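Long-range contacts in B-agarase (Agarivorans gilvus, PDB 5Z6P), which is a family 50 glycoside hydrolase and agarase that probably hydrolyses the beta-linkages between galactose units of agarose: residues F449-W454 against S489-E494; N493-T498 against K608-H613. All coordinates share one frame; numbering follows the deposited sequence.

Interaction 1: F449-W454 against S489-E494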
loop_
_atom_site.group_PDB
_atom_site.type_symbol
_atom_site.label_atom_id
_atom_site.label_comp_id
_atom_site.label_asym_id
_atom_site.label_seq_id
_atom_site.Cartn_x
_atom_site.Cartn_y
_atom_site.Cartn_z
ATOM N N PHE A 449 7.025 -7.120 19.340
ATOM C CA PHE A 449 6.258 -7.369 18.130
ATOM C C PHE A 449 4.889 -6.674 18.208
ATOM O O PHE A 449 4.456 -6.282 19.283
ATOM C CB PHE A 449 6.081 -8.871 17.913
ATOM C CG PHE A 449 5.245 -9.531 18.968
ATOM C CD1 PHE A 449 5.814 -9.986 20.143
ATOM C CD2 PHE A 449 3.881 -9.689 18.791
ATOM C CE1 PHE A 449 5.034 -10.576 21.122
ATOM C CE2 PHE A 449 3.110 -10.261 19.767
ATOM C CZ PHE A 449 3.682 -10.701 20.933
ATOM N N PHE A 450 4.234 -6.522 17.064
ATOM C CA PHE A 450 2.887 -5.984 17.014
ATOM C C PHE A 450 1.912 -7.121 16.669
ATOM O O PHE A 450 2.203 -7.944 15.823
ATOM C CB PHE A 450 2.801 -4.849 15.996
ATOM C CG PHE A 450 3.448 -3.555 16.457
ATOM C CD1 PHE A 450 4.829 -3.431 16.567
ATOM C CD2 PHE A 450 2.665 -2.458 16.770
ATOM C CE1 PHE A 450 5.399 -2.231 16.995
ATOM C CE2 PHE A 450 3.232 -1.252 17.195
ATOM C CZ PHE A 450 4.597 -1.138 17.304
ATOM N N ALA A 451 0.776 -7.178 17.356
ATOM C CA ALA A 451 -0.230 -8.217 17.115
ATOM C C ALA A 451 -1.364 -7.662 16.247
ATOM O O ALA A 451 -1.531 -6.448 16.141
ATOM C CB ALA A 451 -0.788 -8.747 18.433
ATOM N N ASN A 452 -2.125 -8.554 15.625
ATOM C CA ASN A 452 -3.214 -8.163 14.741
ATOM C C ASN A 452 -4.375 -9.148 14.809
ATOM O O ASN A 452 -4.178 -10.334 15.069
ATOM C CB ASN A 452 -2.733 -8.076 13.308
ATOM C CG ASN A 452 -2.573 -9.444 12.676
ATOM O OD1 ASN A 452 -1.535 -10.087 12.828
ATOM N ND2 ASN A 452 -3.612 -9.910 12.000
ATOM N N GLY A 453 -5.572 -8.645 14.551
ATOM C CA GLY A 453 -6.737 -9.480 14.412
ATOM C C GLY A 453 -7.660 -8.868 13.384
ATOM O O GLY A 453 -7.614 -7.670 13.143
ATOM N N TRP A 454 -8.486 -9.706 12.776
ATOM C CA TRP A 454 -9.548 -9.283 11.859
ATOM C C TRP A 454 -10.900 -9.578 12.471
ATOM O O TRP A 454 -11.102 -10.669 12.983
ATOM C CB TRP A 454 -9.483 -10.027 10.530
ATOM C CG TRP A 454 -8.195 -9.942 9.782
ATOM C CD1 TRP A 454 -7.160 -10.828 9.824
ATOM C CD2 TRP A 454 -7.830 -8.932 8.848
ATOM N NE1 TRP A 454 -6.156 -10.424 8.967
ATOM C CE2 TRP A 454 -6.544 -9.258 8.361
ATOM C CE3 TRP A 454 -8.468 -7.792 8.360
ATOM C CZ2 TRP A 454 -5.886 -8.473 7.421
ATOM C CZ3 TRP A 454 -7.804 -7.008 7.427
ATOM C CH2 TRP A 454 -6.527 -7.355 6.969
ATOM N N SER A 489 -10.277 -12.770 21.707
ATOM C CA SER A 489 -9.933 -14.009 22.385
ATOM C C SER A 489 -8.795 -14.727 21.663
ATOM O O SER A 489 -7.940 -15.318 22.303
ATOM C CB SER A 489 -11.144 -14.928 22.512
ATOM O OG SER A 489 -12.150 -14.316 23.299
ATOM N N GLN A 490 -8.781 -14.669 20.338
ATOM C CA GLN A 490 -7.724 -15.345 19.579
ATOM C C GLN A 490 -6.378 -14.621 19.694
ATOM O O GLN A 490 -5.341 -15.265 19.796
ATOM C CB GLN A 490 -8.113 -15.483 18.120
ATOM C CG GLN A 490 -7.083 -16.223 17.298
ATOM C CD GLN A 490 -7.307 -16.082 15.810
ATOM O OE1 GLN A 490 -6.455 -15.563 15.090
ATOM N NE2 GLN A 490 -8.459 -16.540 15.338
ATOM N N VAL A 491 -6.404 -13.291 19.687
ATOM C CA VAL A 491 -5.189 -12.501 19.922
ATOM C C VAL A 491 -4.631 -12.775 21.319
ATOM O O VAL A 491 -3.424 -12.881 21.500
ATOM C CB VAL A 491 -5.426 -10.975 19.752
ATOM C CG1 VAL A 491 -4.185 -10.172 20.179
ATOM C CG2 VAL A 491 -5.768 -10.650 18.318
ATOM N N LYS A 492 -5.516 -12.918 22.302
ATOM C CA LYS A 492 -5.076 -13.180 23.659
ATOM C C LYS A 492 -4.436 -14.555 23.759
ATOM O O LYS A 492 -3.424 -14.721 24.415
ATOM C CB LYS A 492 -6.229 -13.071 24.640
ATOM C CG LYS A 492 -5.804 -13.301 26.083
ATOM C CD LYS A 492 -6.992 -13.297 26.996
ATOM C CE LYS A 492 -6.587 -13.537 28.451
ATOM N NZ LYS A 492 -5.957 -12.361 29.085
ATOM N N ASN A 493 -5.044 -15.535 23.101
ATOM C CA ASN A 493 -4.498 -16.879 23.039
ATOM C C ASN A 493 -3.130 -16.902 22.326
ATOM O O ASN A 493 -2.274 -17.726 22.632
ATOM C CB ASN A 493 -5.484 -17.809 22.340
ATOM C CG ASN A 493 -5.193 -19.268 22.602
ATOM O OD1 ASN A 493 -4.736 -19.635 23.682
ATOM N ND2 ASN A 493 -5.472 -20.112 21.620
ATOM N N GLU A 494 -2.931 -15.980 21.393
ATOM C CA GLU A 494 -1.673 -15.899 20.667
ATOM C C GLU A 494 -0.593 -15.215 21.493
ATOM O O GLU A 494 0.528 -15.685 21.554
ATOM C CB GLU A 494 -1.848 -15.144 19.345
ATOM C CG GLU A 494 -2.451 -15.939 18.214
ATOM C CD GLU A 494 -2.930 -15.036 17.078
ATOM O OE1 GLU A 494 -2.834 -13.797 17.197
ATOM O OE2 GLU A 494 -3.415 -15.558 16.071
HETATM O O HOH W 1 -1.849 -11.674 16.345
#

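Interaction 2: N493-T498 against K608-H613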
loop_
_atom_site.group_PDB
_atom_site.type_symbol
_atom_site.label_atom_id
_atom_site.label_comp_id
_atom_site.label_asym_id
_atom_site.label_seq_id
_atom_site.Cartn_x
_atom_site.Cartn_y
_atom_site.Cartn_z
ATOM N N ASN A 493 -5.044 -15.535 23.101
ATOM C CA ASN A 493 -4.498 -16.879 23.039
ATOM C C ASN A 493 -3.130 -16.902 22.326
ATOM O O ASN A 493 -2.274 -17.726 22.632
ATOM C CB ASN A 493 -5.484 -17.809 22.340
ATOM C CG ASN A 493 -5.193 -19.268 22.602
ATOM O OD1 ASN A 493 -4.736 -19.635 23.682
ATOM N ND2 ASN A 493 -5.472 -20.112 21.620
ATOM N N GLU A 494 -2.931 -15.980 21.393
ATOM C CA GLU A 494 -1.673 -15.899 20.667
ATOM C C GLU A 494 -0.593 -15.215 21.493
ATOM O O GLU A 494 0.528 -15.685 21.554
ATOM C CB GLU A 494 -1.848 -15.144 19.345
ATOM C CG GLU A 494 -2.451 -15.939 18.214
ATOM C CD GLU A 494 -2.930 -15.036 17.078
ATOM O OE1 GLU A 494 -2.834 -13.797 17.197
ATOM O OE2 GLU A 494 -3.415 -15.558 16.071
ATOM N N ILE A 495 -0.920 -14.096 22.126
ATOM C CA ILE A 495 0.140 -13.301 22.725
ATOM C C ILE A 495 0.318 -13.655 24.192
ATOM O O ILE A 495 1.305 -13.263 24.815
ATOM C CB ILE A 495 -0.114 -11.766 22.559
ATOM C CG1 ILE A 495 -1.280 -11.276 23.423
ATOM C CG2 ILE A 495 -0.257 -11.390 21.067
ATOM C CD1 ILE A 495 -1.197 -9.803 23.759
ATOM N N LYS A 496 -0.633 -14.410 24.737
ATOM C CA LYS A 496 -0.569 -14.864 26.123
ATOM C C LYS A 496 -0.148 -13.755 27.098
ATOM O O LYS A 496 0.718 -13.970 27.942
ATOM C CB LYS A 496 0.393 -16.052 26.223
ATOM C CG LYS A 496 -0.040 -17.238 25.364
ATOM C CD LYS A 496 0.912 -18.425 25.449
ATOM C CE LYS A 496 0.439 -19.593 24.569
ATOM N NZ LYS A 496 0.327 -19.197 23.130
ATOM N N ASP A 497 -0.739 -12.571 26.937
ATOM C CA ASP A 497 -0.503 -11.418 27.809
ATOM C C ASP A 497 0.952 -10.891 27.887
ATOM O O ASP A 497 1.270 -10.119 28.796
ATOM C CB ASP A 497 -0.983 -11.746 29.238
ATOM C CG ASP A 497 -2.496 -11.990 29.318
ATOM O OD1 ASP A 497 -3.095 -12.392 28.311
ATOM O OD2 ASP A 497 -3.091 -11.774 30.391
ATOM N N THR A 498 1.820 -11.271 26.945
ATOM C CA THR A 498 3.244 -10.917 27.055
ATOM C C THR A 498 3.509 -9.412 26.908
ATOM O O THR A 498 2.952 -8.749 26.048
ATOM C CB THR A 498 4.131 -11.690 26.016
ATOM O OG1 THR A 498 5.514 -11.421 26.281
ATOM C CG2 THR A 498 3.822 -11.292 24.583
ATOM N N LYS A 608 -11.459 -5.634 27.817
ATOM C CA LYS A 608 -12.040 -6.628 28.729
ATOM C C LYS A 608 -11.101 -7.801 28.921
ATOM O O LYS A 608 -11.075 -8.411 29.982
ATOM C CB LYS A 608 -13.390 -7.171 28.223
ATOM C CG LYS A 608 -14.607 -6.217 28.328
ATOM C CD LYS A 608 -15.846 -6.861 27.683
ATOM C CE LYS A 608 -16.948 -5.853 27.410
ATOM N NZ LYS A 608 -18.209 -6.514 26.981
ATOM N N GLN A 609 -10.346 -8.129 27.877
ATOM C CA GLN A 609 -9.477 -9.302 27.915
ATOM C C GLN A 609 -7.993 -8.929 27.967
ATOM O O GLN A 609 -7.175 -9.690 28.481
ATOM C CB GLN A 609 -9.742 -10.192 26.706
ATOM C CG GLN A 609 -11.204 -10.601 26.539
ATOM C CD GLN A 609 -11.371 -11.647 25.464
ATOM O OE1 GLN A 609 -10.664 -12.660 25.453
ATOM N NE2 GLN A 609 -12.299 -11.406 24.542
ATOM N N LEU A 610 -7.660 -7.755 27.447
ATOM C CA LEU A 610 -6.265 -7.326 27.382
ATOM C C LEU A 610 -6.114 -5.874 27.816
ATOM O O LEU A 610 -5.698 -5.033 27.030
ATOM C CB LEU A 610 -5.712 -7.515 25.960
ATOM C CG LEU A 610 -5.598 -8.958 25.482
ATOM C CD1 LEU A 610 -5.336 -9.044 23.971
ATOM C CD2 LEU A 610 -4.497 -9.664 26.257
ATOM N N PRO A 611 -6.445 -5.587 29.082
ATOM C CA PRO A 611 -6.589 -4.208 29.541
ATOM C C PRO A 611 -5.280 -3.424 29.553
ATOM O O PRO A 611 -5.325 -2.212 29.671
ATOM C CB PRO A 611 -7.140 -4.370 30.967
ATOM C CG PRO A 611 -6.644 -5.682 31.413
ATOM C CD PRO A 611 -6.591 -6.552 30.184
ATOM N N ASN A 612 -4.152 -4.105 29.415
ATOM C CA ASN A 612 -2.835 -3.481 29.560
ATOM C C ASN A 612 -2.142 -3.179 28.232
ATOM O O ASN A 612 -1.063 -2.597 28.204
ATOM C CB ASN A 612 -1.928 -4.386 30.392
ATOM C CG ASN A 612 -2.431 -4.576 31.797
ATOM O OD1 ASN A 612 -2.703 -3.612 32.493
ATOM N ND2 ASN A 612 -2.575 -5.822 32.212
ATOM N N HIS A 613 -2.743 -3.618 27.134
ATOM C CA HIS A 613 -2.076 -3.539 25.844
ATOM C C HIS A 613 -2.676 -2.449 24.973
ATOM O O HIS A 613 -3.888 -2.254 24.950
ATOM C CB HIS A 613 -2.145 -4.877 25.118
ATOM C CG HIS A 613 -1.230 -5.922 25.669
ATOM N ND1 HIS A 613 -1.562 -6.705 26.748
ATOM C CD2 HIS A 613 0.005 -6.322 25.277
ATOM C CE1 HIS A 613 -0.572 -7.543 27.004
ATOM N NE2 HIS A 613 0.390 -7.334 26.124
#

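Interaction 1: F449-W454 against S489-E494
Strand 449-453, through A451, N452 and G453, runs nearly antiparallel to the helix that carries V491 and E494; the axes of the short segments approach to 8.5 Å, with 148° between their N-to-C directions. The closest backbone pair is G453 and V491, with CA atoms 6.5 Å apart.

V491 carries most of the packing, and its two methyls divide the strand between them. CG1 of V491 is anti to the backbone N (chi1 173°) and meets the methyl of A451, with CG1 to CB at 4.1 Å. CG2 of V491 sits 3.6 Å from O of N452 and 4.2 Å from CA of G453. Since G453 has no side chain, the methyl rests directly on the main chain there.

E494 adds a polar link at one side of this apolar patch. Its chain is extended at CG (chi2 165°) and carries the carboxylate toward N452. A water joins the two segments. It accepts from N of N452 at 3.2 Å and donates to OE1 of E494 at 2.5 Å. The water is the acceptor for the amide, and the carboxylate probably helps to hold that water in place.

The side chain of N452 leaves from the other side of the strand and touches N435 and W436. A451 also packs on I495 of the same helix and on C501 and I504 of strand 501-506. That neighbouring strand is parallel to 449-453 and bonds to its backbone at F449 and A451. I495 also touches C501, so the end of helix 478-495 packs on both strands.

Interaction 2: N493-T498 against K608-H613
L610 follows helix 581-609 and is the first residue to make close contact with the 493-498 turn. The CD2 methyl of L610 packs on CD1 of I495 at 4.1 Å and lies 3.7 Å from OD1 of D497. That carboxylate has its main partner in a salt bridge with K492. A type I turn from L610 to H613 brings the ring to the type I' turn of I495 to T498. NE2 of H613 donates to O of T498 at 2.9 Å, almost straight at 178°. The acceptor lies in the ring plane, but the donor stands well above the carbonyl plane. On the same edge, CE1 of H613 is 3.6 Å from O of D497. CD1 of I495 sits over one face, toward the NE2-CD2 side and 3.9 Å from the H613 ring centroid, in a CH-pi contact. CG1 of I495 lies between the backbone N and the carbonyl carbon (chi1 70°), and the chain then extends over the ring. Bond and methyl probably limit rotation of the ring. Y280 meets it edge-to-face. The turns lead into parallel strands 501-506 and 614-615, consistent with the face of a (beta/alpha)8 barrel at the N-terminal ends of its strands.

How the interactions relate
From the N terminus, strand 449-453 comes first. Thirty-four residues separate its segment from 489-494 on helix 478-495, where interaction 1 closes the loop. Interaction 2 starts on the end of that helix, sharing N493 and E494, and closes a longer loop of 109 residues at 608-613. The loops follow one another and overlap only at the shared residues. Between the contacts, NZ of K492 probably bonds to O of Q609, and CZ of F449 packs on CG2 of T498. Both contacts lie on the small parallel sheet of 449-453, 501-506 and 614-615. Helix 478-495 leads into its middle strand, and 608-613 leads into its last.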